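Extracellular solute-binding protein, family 7 (Colwellia psychrerythraea, PDB 4PET) binds pyruvate together with a calcium ion, probably as the periplasmic solute receptor that feeds a TRAP transporter. Local coordinates at residues A[148-160]-A[205-219]. Residues are numbered along the deposited sequence; the frame is centred on the assembly and turned at random.
Sequences GNTGNQMGGWFKK and NTIDALEWVGPSLDL. With CA (calcium ion), chain E; PYR (pyruvic acid), chain D.
The calcium–pyruvate site of this TRAP-type binding protein gathers Gln153, Glu211 and Trp212 where residues 148-160 cross from one sheet to the other and meet residues 205-219, a clear example of a ligand site built on the end of a beta pairing. In that pairing strand 156-158 runs antiparallel to 209-210: Trp157 N gives a short bond to Leu210 O (2.7 Å), nearly in line with the carbonyl, and Leu210 N returns one to Trp157 O (3.1 Å). At the neighbouring non-hydrogen-bonded pair, Ala209 CB sits over one face of the Phe158 ring, 3.8 Å from its centroid, a CH-pi contact. Gly155 and Gly156 form a classic bulge opposite Tyr231, and Gly156 brings its bare CA against Leu210 O. Past the bulge the two segments meet again where Met154 N donates to Val213 O (3.1 Å).

Later in the same segment as Val213, Asp218 holds the turn after that residue against Trp157. Trp157 NE1 donates to its OD2 (2.8 Å) from 48° above the carboxylate plane, while OD1 takes the amides of Val213 and Gly214. Leu219 CD2 touches the edge of the same indole, and Tyr230 stacks on it.

Glu211 has CG wedged between its backbone N and carbonyl carbon (chi1 69°), and a second bend carries the carboxylate onto calcium, OE1 at 2.5 Å and OE2 at 2.4 Å. Trp212 O, the Gln153 amide, two pyruvate oxygens and Glu236 complete the shell, and the Trp212 ring turns a face to pyruvate. A water donating to both Glu211 OE2 and Met154 O links the two segments beside the ion. The two glutamates would largely offset the calcium charge, while Arg174, bonded to pyruvate and Glu211 O, would probably balance the ligand's carboxylate, so that metal and arginine read pyruvate together.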
loop_
_atom_site.group_PDB
_atom_site.type_symbol
_atom_site.label_atom_id
_atom_site.label_comp_id
_atom_site.label_asym_id
_atom_site.label_seq_id
_atom_site.Cartn_x
_atom_site.Cartn_y
_atom_site.Cartn_z
ATOM N N GLY A 148 7.799 -6.689 -4.339
ATOM C CA GLY A 148 7.248 -5.466 -4.899
ATOM C C GLY A 148 5.951 -5.686 -5.655
ATOM O O GLY A 148 5.866 -6.605 -6.483
ATOM N N ASN A 149 4.955 -4.816 -5.419
ATOM C CA ASN A 149 3.694 -4.917 -6.137
ATOM C C ASN A 149 3.615 -3.921 -7.276
ATOM O O ASN A 149 4.055 -2.779 -7.134
ATOM C CB ASN A 149 2.521 -4.656 -5.211
ATOM C CG ASN A 149 1.341 -5.510 -5.524
ATOM O OD1 ASN A 149 0.578 -5.205 -6.418
ATOM N ND2 ASN A 149 1.179 -6.590 -4.786
ATOM N N THR A 150 3.018 -4.359 -8.380
ATOM C CA THR A 150 2.752 -3.501 -9.526
ATOM C C THR A 150 1.381 -2.824 -9.397
ATOM O O THR A 150 1.040 -1.897 -10.141
ATOM C CB THR A 150 2.778 -4.330 -10.831
ATOM O OG1 THR A 150 1.753 -5.336 -10.812
ATOM C CG2 THR A 150 4.151 -5.011 -11.010
ATOM N N GLY A 151 0.574 -3.279 -8.464
ATOM C CA GLY A 151 -0.835 -2.928 -8.511
ATOM C C GLY A 151 -1.540 -3.655 -9.665
ATOM O O GLY A 151 -1.052 -4.645 -10.184
ATOM N N ASN A 152 -2.732 -3.184 -10.015
ATOM C CA ASN A 152 -3.616 -3.922 -10.906
ATOM C C ASN A 152 -3.069 -3.828 -12.338
ATOM O O ASN A 152 -2.687 -2.743 -12.804
ATOM C CB ASN A 152 -5.016 -3.276 -10.851
ATOM C CG ASN A 152 -6.125 -4.298 -10.862
ATOM O OD1 ASN A 152 -6.216 -5.112 -11.772
ATOM N ND2 ASN A 152 -6.957 -4.285 -9.822
ATOM N N GLN A 153 -2.992 -4.945 -13.045
ATOM C CA GLN A 153 -2.324 -4.920 -14.352
ATOM C C GLN A 153 -3.326 -4.836 -15.490
ATOM O O GLN A 153 -4.479 -5.243 -15.343
ATOM C CB GLN A 153 -1.423 -6.154 -14.519
ATOM C CG GLN A 153 -0.324 -6.222 -13.475
ATOM C CD GLN A 153 0.709 -7.262 -13.745
ATOM O OE1 GLN A 153 0.530 -8.120 -14.633
ATOM N NE2 GLN A 153 1.835 -7.172 -13.037
HETATM N N MSE A 154 -2.876 -4.309 -16.634
HETATM C CA MSE A 154 -3.715 -4.209 -17.818
HETATM C C MSE A 154 -3.839 -5.594 -18.455
HETATM O O MSE A 154 -2.995 -6.470 -18.213
HETATM C CB MSE A 154 -3.133 -3.169 -18.809
HETATM C CG MSE A 154 -3.098 -1.744 -18.239
HETATM SE SE MSE A 154 -4.876 -1.013 -18.159
HETATM C CE MSE A 154 -5.162 -0.906 -20.075
ATOM N N GLY A 155 -4.905 -5.799 -19.233
ATOM C CA GLY A 155 -5.198 -7.069 -19.879
ATOM C C GLY A 155 -4.197 -7.449 -20.962
ATOM O O GLY A 155 -4.050 -8.640 -21.307
ATOM N N GLY A 156 -3.529 -6.434 -21.518
ATOM C CA GLY A 156 -2.479 -6.678 -22.488
ATOM C C GLY A 156 -2.667 -6.024 -23.830
ATOM O O GLY A 156 -3.592 -5.236 -24.063
ATOM N N TRP A 157 -1.748 -6.381 -24.716
ATOM C CA TRP A 157 -1.617 -5.813 -26.021
ATOM C C TRP A 157 -1.967 -6.846 -27.111
ATOM O O TRP A 157 -1.422 -7.943 -27.153
ATOM C CB TRP A 157 -0.188 -5.354 -26.177
ATOM C CG TRP A 157 0.220 -4.304 -25.223
ATOM C CD1 TRP A 157 0.820 -4.490 -24.006
ATOM C CD2 TRP A 157 0.084 -2.883 -25.392
ATOM N NE1 TRP A 157 1.059 -3.261 -23.406
ATOM C CE2 TRP A 157 0.626 -2.265 -24.245
ATOM C CE3 TRP A 157 -0.415 -2.075 -26.413
ATOM C CZ2 TRP A 157 0.659 -0.870 -24.086
ATOM C CZ3 TRP A 157 -0.382 -0.697 -26.251
ATOM C CH2 TRP A 157 0.149 -0.116 -25.105
ATOM N N PHE A 158 -2.873 -6.471 -27.991
ATOM C CA PHE A 158 -3.486 -7.390 -28.923
ATOM C C PHE A 158 -3.413 -6.785 -30.303
ATOM O O PHE A 158 -3.657 -5.586 -30.477
ATOM C CB PHE A 158 -4.945 -7.633 -28.530
ATOM C CG PHE A 158 -5.101 -8.468 -27.296
ATOM C CD1 PHE A 158 -4.785 -7.949 -26.059
ATOM C CD2 PHE A 158 -5.518 -9.798 -27.391
ATOM C CE1 PHE A 158 -4.903 -8.724 -24.900
ATOM C CE2 PHE A 158 -5.655 -10.590 -26.247
ATOM C CZ PHE A 158 -5.340 -10.062 -25.003
ATOM N N LYS A 159 -3.076 -7.614 -31.278
ATOM C CA LYS A 159 -3.075 -7.184 -32.668
ATOM C C LYS A 159 -4.477 -7.076 -33.241
ATOM O O LYS A 159 -4.720 -6.272 -34.160
ATOM C CB LYS A 159 -2.267 -8.141 -33.524
ATOM C CG LYS A 159 -0.783 -8.142 -33.244
ATOM C CD LYS A 159 -0.098 -9.268 -34.021
ATOM C CE LYS A 159 1.409 -9.277 -33.862
ATOM N NZ LYS A 159 2.015 -8.100 -34.512
ATOM N N LYS A 160 -5.390 -7.887 -32.723
ATOM C CA LYS A 160 -6.778 -7.902 -33.204
ATOM C C LYS A 160 -7.682 -7.925 -31.999
ATOM O O LYS A 160 -7.305 -8.472 -30.951
ATOM C CB LYS A 160 -7.084 -9.148 -34.057
ATOM C CG LYS A 160 -5.967 -9.604 -34.957
ATOM C CD LYS A 160 -5.710 -8.618 -36.093
ATOM C CE LYS A 160 -4.827 -9.234 -37.189
ATOM N NZ LYS A 160 -3.617 -9.949 -36.652
ATOM N N ASN A 205 5.005 -12.884 -34.797
ATOM C CA ASN A 205 3.776 -13.660 -34.708
ATOM C C ASN A 205 4.046 -15.002 -34.086
ATOM O O ASN A 205 3.309 -15.956 -34.304
ATOM C CB ASN A 205 3.125 -13.833 -36.067
ATOM C CG ASN A 205 2.723 -12.508 -36.664
ATOM O OD1 ASN A 205 1.907 -11.805 -36.086
ATOM N ND2 ASN A 205 3.302 -12.155 -37.809
ATOM N N THR A 206 5.114 -15.076 -33.305
ATOM C CA THR A 206 5.277 -16.224 -32.435
ATOM C C THR A 206 4.210 -16.147 -31.342
ATOM O O THR A 206 3.728 -17.181 -30.873
ATOM C CB THR A 206 6.676 -16.292 -31.840
ATOM O OG1 THR A 206 7.587 -16.601 -32.888
ATOM C CG2 THR A 206 6.768 -17.386 -30.749
ATOM N N ILE A 207 3.853 -14.924 -30.942
ATOM C CA ILE A 207 2.654 -14.677 -30.132
ATOM C C ILE A 207 1.799 -13.659 -30.853
ATOM O O ILE A 207 2.307 -12.822 -31.626
ATOM C CB ILE A 207 2.958 -14.172 -28.683
ATOM C CG1 ILE A 207 4.010 -13.056 -28.720
ATOM C CG2 ILE A 207 3.438 -15.308 -27.804
ATOM C CD1 ILE A 207 4.380 -12.532 -27.349
ATOM N N ASP A 208 0.492 -13.760 -30.633
ATOM C CA ASP A 208 -0.490 -12.871 -31.248
ATOM C C ASP A 208 -0.854 -11.768 -30.280
ATOM O O ASP A 208 -1.439 -10.757 -30.659
ATOM C CB ASP A 208 -1.742 -13.658 -31.589
ATOM C CG ASP A 208 -1.443 -14.882 -32.462
ATOM O OD1 ASP A 208 -0.876 -14.670 -33.549
ATOM O OD2 ASP A 208 -1.767 -16.030 -32.056
ATOM N N ALA A 209 -0.505 -11.963 -29.019
ATOM C CA ALA A 209 -0.849 -10.983 -27.987
ATOM C C ALA A 209 0.043 -11.254 -26.794
ATOM O O ALA A 209 0.661 -12.332 -26.700
ATOM C CB ALA A 209 -2.284 -11.151 -27.603
ATOM N N LEU A 210 0.101 -10.309 -25.873
ATOM C CA LEU A 210 0.863 -10.508 -24.659
ATOM C C LEU A 210 0.338 -9.571 -23.613
ATOM O O LEU A 210 -0.324 -8.570 -23.928
ATOM C CB LEU A 210 2.362 -10.251 -24.884
ATOM C CG LEU A 210 2.822 -8.844 -25.312
ATOM C CD1 LEU A 210 2.934 -7.877 -24.130
ATOM C CD2 LEU A 210 4.152 -8.981 -26.005
ATOM N N GLU A 211 0.651 -9.879 -22.369
ATOM C CA GLU A 211 0.494 -8.895 -21.321
ATOM C C GLU A 211 1.829 -8.799 -20.616
ATOM O O GLU A 211 2.638 -9.750 -20.623
ATOM C CB GLU A 211 -0.689 -9.244 -20.407
ATOM C CG GLU A 211 -0.535 -10.456 -19.525
ATOM C CD GLU A 211 0.310 -10.138 -18.292
ATOM O OE1 GLU A 211 1.303 -10.840 -18.049
ATOM O OE2 GLU A 211 -0.003 -9.157 -17.580
ATOM N N TRP A 212 2.106 -7.634 -20.053
ATOM C CA TRP A 212 3.300 -7.482 -19.243
ATOM C C TRP A 212 2.897 -6.905 -17.880
ATOM O O TRP A 212 2.647 -7.691 -16.965
ATOM C CB TRP A 212 4.392 -6.693 -19.967
ATOM C CG TRP A 212 5.556 -6.399 -19.114
ATOM C CD1 TRP A 212 6.002 -5.164 -18.736
ATOM C CD2 TRP A 212 6.406 -7.344 -18.477
ATOM N NE1 TRP A 212 7.077 -5.285 -17.902
ATOM C CE2 TRP A 212 7.350 -6.618 -17.721
ATOM C CE3 TRP A 212 6.472 -8.746 -18.473
ATOM C CZ2 TRP A 212 8.357 -7.233 -16.990
ATOM C CZ3 TRP A 212 7.461 -9.356 -17.738
ATOM C CH2 TRP A 212 8.391 -8.605 -16.995
ATOM N N VAL A 213 2.779 -5.579 -17.758
ATOM C CA VAL A 213 2.363 -4.972 -16.492
ATOM C C VAL A 213 1.259 -3.932 -16.638
ATOM O O VAL A 213 0.164 -4.062 -16.074
ATOM C CB VAL A 213 3.564 -4.342 -15.757
ATOM C CG1 VAL A 213 3.076 -3.567 -14.525
ATOM C CG2 VAL A 213 4.573 -5.445 -15.358
ATOM N N GLY A 214 1.551 -2.895 -17.406
ATOM C CA GLY A 214 0.684 -1.739 -17.463
ATOM C C GLY A 214 1.471 -0.522 -17.892
ATOM O O GLY A 214 2.610 -0.626 -18.357
ATOM N N PRO A 215 0.861 0.654 -17.733
ATOM C CA PRO A 215 1.466 1.906 -18.195
ATOM C C PRO A 215 2.800 2.197 -17.535
ATOM O O PRO A 215 3.625 2.929 -18.097
ATOM C CB PRO A 215 0.436 2.965 -17.788
ATOM C CG PRO A 215 -0.818 2.271 -17.648
ATOM C CD PRO A 215 -0.512 0.841 -17.248
ATOM N N SER A 216 3.037 1.656 -16.344
ATOM C CA SER A 216 4.297 1.953 -15.667
ATOM C C SER A 216 5.503 1.518 -16.492
ATOM O O SER A 216 6.573 2.126 -16.402
ATOM C CB SER A 216 4.364 1.308 -14.275
ATOM O OG SER A 216 4.099 -0.088 -14.329
ATOM N N LEU A 217 5.330 0.454 -17.275
ATOM C CA LEU A 217 6.445 -0.224 -17.938
ATOM C C LEU A 217 6.188 -0.598 -19.399
ATOM O O LEU A 217 7.141 -0.811 -20.136
ATOM C CB LEU A 217 6.832 -1.502 -17.179
ATOM C CG LEU A 217 7.433 -1.306 -15.791
ATOM C CD1 LEU A 217 7.466 -2.677 -14.996
ATOM C CD2 LEU A 217 8.831 -0.709 -15.923
ATOM N N ASP A 218 4.925 -0.689 -19.821
ATOM C CA ASP A 218 4.624 -1.258 -21.128
ATOM C C ASP A 218 5.055 -0.346 -22.285
ATOM O O ASP A 218 5.404 -0.835 -23.352
ATOM C CB ASP A 218 3.135 -1.526 -21.280
ATOM C CG ASP A 218 2.646 -2.706 -20.467
ATOM O OD1 ASP A 218 3.437 -3.297 -19.699
ATOM O OD2 ASP A 218 1.443 -3.027 -20.601
ATOM N N LEU A 219 5.043 0.973 -22.098
ATOM C CA LEU A 219 5.200 1.860 -23.260
ATOM C C LEU A 219 6.631 1.832 -23.798
ATOM O O LEU A 219 6.831 1.691 -24.985
ATOM C CB LEU A 219 4.756 3.296 -22.936
ATOM C CG LEU A 219 3.355 3.337 -22.308
ATOM C CD1 LEU A 219 2.990 4.746 -21.938
ATOM C CD2 LEU A 219 2.330 2.716 -23.240
HETATM CA CA CA E . 1.737 -9.631 -15.962
HETATM C C PYR D . 4.782 -10.732 -15.465
HETATM O O PYR D . 3.802 -10.884 -16.315
HETATM O OXT PYR D . 5.815 -11.509 -15.627
HETATM C CA PYR D . 4.750 -9.715 -14.488
HETATM O O3 PYR D . 3.640 -9.082 -14.204
HETATM C CB PYR D . 5.996 -9.280 -13.779
HETATM O O HOH W 1 -0.431 -6.533 -18.005
HETATM O O HOH W 2 -3.962 -10.493 -31.661
#